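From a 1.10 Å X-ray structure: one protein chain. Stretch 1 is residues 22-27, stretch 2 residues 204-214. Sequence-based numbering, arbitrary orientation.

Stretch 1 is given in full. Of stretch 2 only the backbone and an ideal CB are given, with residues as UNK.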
# COMPACT_ATOMS: atom_id res chain seq x y z
N PRO A 22 -21.97 -9.27 -3.80
CA PRO A 22 -21.15 -9.70 -2.67
C PRO A 22 -19.70 -9.25 -2.76
O PRO A 22 -19.11 -9.29 -3.82
CB PRO A 22 -21.20 -11.22 -2.66
CG PRO A 22 -22.19 -11.58 -3.66
CD PRO A 22 -22.59 -10.41 -4.50
N LEU A 23 -19.08 -8.91 -1.64
CA LEU A 23 -17.66 -8.54 -1.62
C LEU A 23 -16.83 -9.78 -2.03
O LEU A 23 -16.84 -10.77 -1.34
CB LEU A 23 -17.30 -8.12 -0.23
CG LEU A 23 -15.83 -7.70 -0.06
CD1 LEU A 23 -15.54 -6.36 -0.67
CD2 LEU A 23 -15.39 -7.77 1.41
N PRO A 24 -16.02 -9.66 -3.09
CA PRO A 24 -15.07 -10.71 -3.44
C PRO A 24 -13.94 -10.78 -2.43
O PRO A 24 -13.53 -9.77 -1.91
CB PRO A 24 -14.53 -10.23 -4.79
CG PRO A 24 -15.31 -9.18 -5.28
CD PRO A 24 -16.00 -8.60 -4.10
N LEU A 25 -13.45 -11.99 -2.21
CA LEU A 25 -12.32 -12.22 -1.32
C LEU A 25 -11.12 -12.68 -2.12
O LEU A 25 -11.22 -13.58 -2.94
CB LEU A 25 -12.71 -13.31 -0.31
CG LEU A 25 -13.55 -13.01 0.86
CD1 LEU A 25 -13.94 -14.34 1.45
CD2 LEU A 25 -12.65 -12.26 1.84
N PRO A 26 -9.97 -12.06 -1.92
CA PRO A 26 -8.75 -12.60 -2.57
C PRO A 26 -8.57 -14.06 -2.16
O PRO A 26 -8.67 -14.37 -0.96
CB PRO A 26 -7.63 -11.69 -2.02
CG PRO A 26 -8.35 -10.42 -1.69
CD PRO A 26 -9.67 -10.87 -1.12
N PRO A 27 -8.26 -14.96 -3.09
CA PRO A 27 -8.06 -16.32 -2.67
C PRO A 27 -6.83 -16.44 -1.75
O PRO A 27 -5.82 -15.80 -1.97
CB PRO A 27 -7.82 -17.04 -4.00
CG PRO A 27 -7.87 -16.12 -5.02
CD PRO A 27 -8.19 -14.77 -4.54
N UNK A 204 -14.19 1.62 -5.82
CA UNK A 204 -14.29 0.15 -5.79
C UNK A 204 -13.62 -0.41 -4.54
O UNK A 204 -12.68 0.19 -4.00
CB UNK A 204 -13.66 -0.46 -7.04
N UNK A 205 -14.13 -1.57 -4.11
CA UNK A 205 -13.52 -2.35 -3.03
C UNK A 205 -13.37 -3.76 -3.52
O UNK A 205 -14.31 -4.38 -4.01
CB UNK A 205 -14.35 -2.30 -1.74
N UNK A 206 -12.13 -4.27 -3.44
CA UNK A 206 -11.83 -5.61 -3.95
C UNK A 206 -12.34 -5.80 -5.36
O UNK A 206 -12.78 -6.88 -5.74
CB UNK A 206 -12.43 -6.68 -3.04
N UNK A 207 -12.18 -4.76 -6.18
CA UNK A 207 -12.50 -4.85 -7.58
C UNK A 207 -13.92 -4.62 -8.00
O UNK A 207 -14.22 -4.74 -9.21
CB UNK A 207 -12.08 -6.24 -8.08
N UNK A 208 -14.85 -4.27 -7.17
CA UNK A 208 -16.31 -4.12 -7.44
C UNK A 208 -16.81 -2.80 -6.86
O UNK A 208 -16.39 -2.36 -5.78
CB UNK A 208 -17.10 -5.29 -6.85
N UNK A 209 -17.73 -2.21 -7.65
CA UNK A 209 -18.45 -1.01 -7.21
C UNK A 209 -19.51 -1.45 -6.17
O UNK A 209 -20.35 -2.28 -6.43
CB UNK A 209 -19.10 -0.29 -8.39
N UNK A 210 -19.45 -0.78 -5.04
CA UNK A 210 -20.47 -0.90 -3.99
C UNK A 210 -20.81 -2.32 -3.59
O UNK A 210 -21.97 -2.72 -3.58
CB UNK A 210 -21.75 -0.20 -4.45
N UNK A 211 -19.83 -3.12 -3.16
CA UNK A 211 -20.14 -4.46 -2.70
C UNK A 211 -20.78 -4.46 -1.31
O UNK A 211 -20.77 -3.44 -0.60
CB UNK A 211 -18.87 -5.31 -2.69
N UNK A 212 -21.31 -5.65 -0.95
CA UNK A 212 -21.88 -5.85 0.36
C UNK A 212 -21.19 -7.05 1.01
O UNK A 212 -21.06 -8.13 0.40
CB UNK A 212 -23.39 -6.05 0.27
N UNK A 213 -20.73 -6.88 2.25
CA UNK A 213 -20.13 -7.92 3.06
C UNK A 213 -21.09 -8.35 4.14
O UNK A 213 -21.65 -7.51 4.83
CB UNK A 213 -18.81 -7.44 3.67
N UNK A 214 -21.22 -9.65 4.35
CA UNK A 214 -21.94 -10.21 5.51
C UNK A 214 -20.95 -10.51 6.60
O UNK A 214 -19.91 -11.12 6.32
CB UNK A 214 -22.72 -11.47 5.14

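Position 204 has an extended backbone, and its CB has nothing of stretch 1 within 5.5 Å. Stretch 1 sets no demand here; a beta-branched residue would suit the strand. The deposited residue is Ile204.

Position 205 is also extended. Its CB points sideways, 4.4 Å from Leu23 CD1, so a small or medium apolar side chain would fit. It is Val205, and its CG1 lies 3.9 Å from Leu23 CD1.

Position 206 has phi/psi of 50/41, the left-handed region, where Asn, Asp and Gly are at home. Its CB points toward stretch 1, 3.5 Å from Pro24 O. Proline lacks an N-H, but its carbonyl still accepts, so a short side chain with a donor is favoured. Asn satisfies both conditions better than Asp, which normally brings no donor. Asn206 is deposited: ND2 donates to Pro24 O at 2.9 Å. The same ND2 lies 3.8 Å from Leu23 CD1.

Position 207, at 84/5, completes the centre of a type I' turn from 205 to 208. A CB here would be jammed against the carbonyl O of the residue before, which calls for glycine. It is Gly207.

Position 208 returns to extended angles. Its CB points toward stretch 1, 4.4 Å from Pro24 CD. The proline ring offers an apolar surface and no polar group, so Val, Ile, Leu or Met would suit. Ile208 packs its CG1 3.3 Å from Pro24 CG, a tight contact.

Positions 209 and 210 are out of reach of stretch 1, which leaves their side chains open. Position 210 has a positive phi of 50, tolerated best by Gly, Asn or Asp. The residues are Val209 and Ser210.

Position 211 has phi -76 and psi 168, which proline can adopt. Its CB points toward stretch 1, 3.6 Å from Leu23 CA, so a compact apolar group is suitable; Ala or Val could also be considered. It is Pro211, whose CG lies 3.7 Å from Leu23 CD1.

Position 212 points its CB away, so many side chains would do, polar ones included. The backbone makes the link: Leu23 N donates to the carbonyl O of 212 at 2.9 Å, and Pro22 CA approaches that O at 3.4 Å in a CA-H...O contact. The residue is Glu212.

Position 213 points sideways, its CB 4.1 Å from Leu23 CD2. A small apolar residue fits. Ala213 makes that methyl contact.

Position 214 has nothing of stretch 1 near its CB, so the choice is free. It is Arg214.

Stretch 2, residues 204-214: IVNGIVSPEAR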
# COMPACT_ATOMS: atom_id res chain seq x y z
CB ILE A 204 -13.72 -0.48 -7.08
CG1 ILE A 204 -12.26 -0.06 -7.32
CG2 ILE A 204 -14.61 -0.13 -8.26
CD1 ILE A 204 -11.57 -0.86 -8.41
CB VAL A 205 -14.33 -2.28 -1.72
CG1 VAL A 205 -13.60 -3.01 -0.60
CG2 VAL A 205 -14.67 -0.84 -1.33
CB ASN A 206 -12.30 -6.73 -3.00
CG ASN A 206 -11.58 -6.69 -1.67
OD1 ASN A 206 -10.66 -5.89 -1.46
ND2 ASN A 206 -11.98 -7.58 -0.75
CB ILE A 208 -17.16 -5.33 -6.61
CG1 ILE A 208 -16.65 -6.69 -7.02
CG2 ILE A 208 -18.63 -5.14 -6.68
CD1 ILE A 208 -16.80 -6.90 -8.43
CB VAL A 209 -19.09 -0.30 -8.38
CG1 VAL A 209 -19.88 0.95 -7.87
CG2 VAL A 209 -18.09 0.16 -9.40
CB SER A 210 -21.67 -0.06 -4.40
OG SER A 210 -21.24 1.34 -4.42
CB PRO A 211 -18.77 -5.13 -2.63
CG PRO A 211 -17.82 -3.99 -2.30
CD PRO A 211 -18.40 -2.80 -3.04
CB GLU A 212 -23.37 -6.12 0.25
CG GLU A 212 -24.13 -6.15 1.55
CD GLU A 212 -25.65 -6.05 1.33
OE1 GLU A 212 -26.12 -4.95 0.95
OE2 GLU A 212 -26.31 -7.08 1.50
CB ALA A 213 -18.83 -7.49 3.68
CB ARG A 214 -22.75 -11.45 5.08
CG ARG A 214 -23.77 -11.14 3.99
CD ARG A 214 -24.65 -12.31 3.64
NE ARG A 214 -25.66 -12.53 4.67
CZ ARG A 214 -26.77 -11.79 4.82
NH1 ARG A 214 -27.05 -10.78 3.97
NH2 ARG A 214 -27.60 -12.05 5.83
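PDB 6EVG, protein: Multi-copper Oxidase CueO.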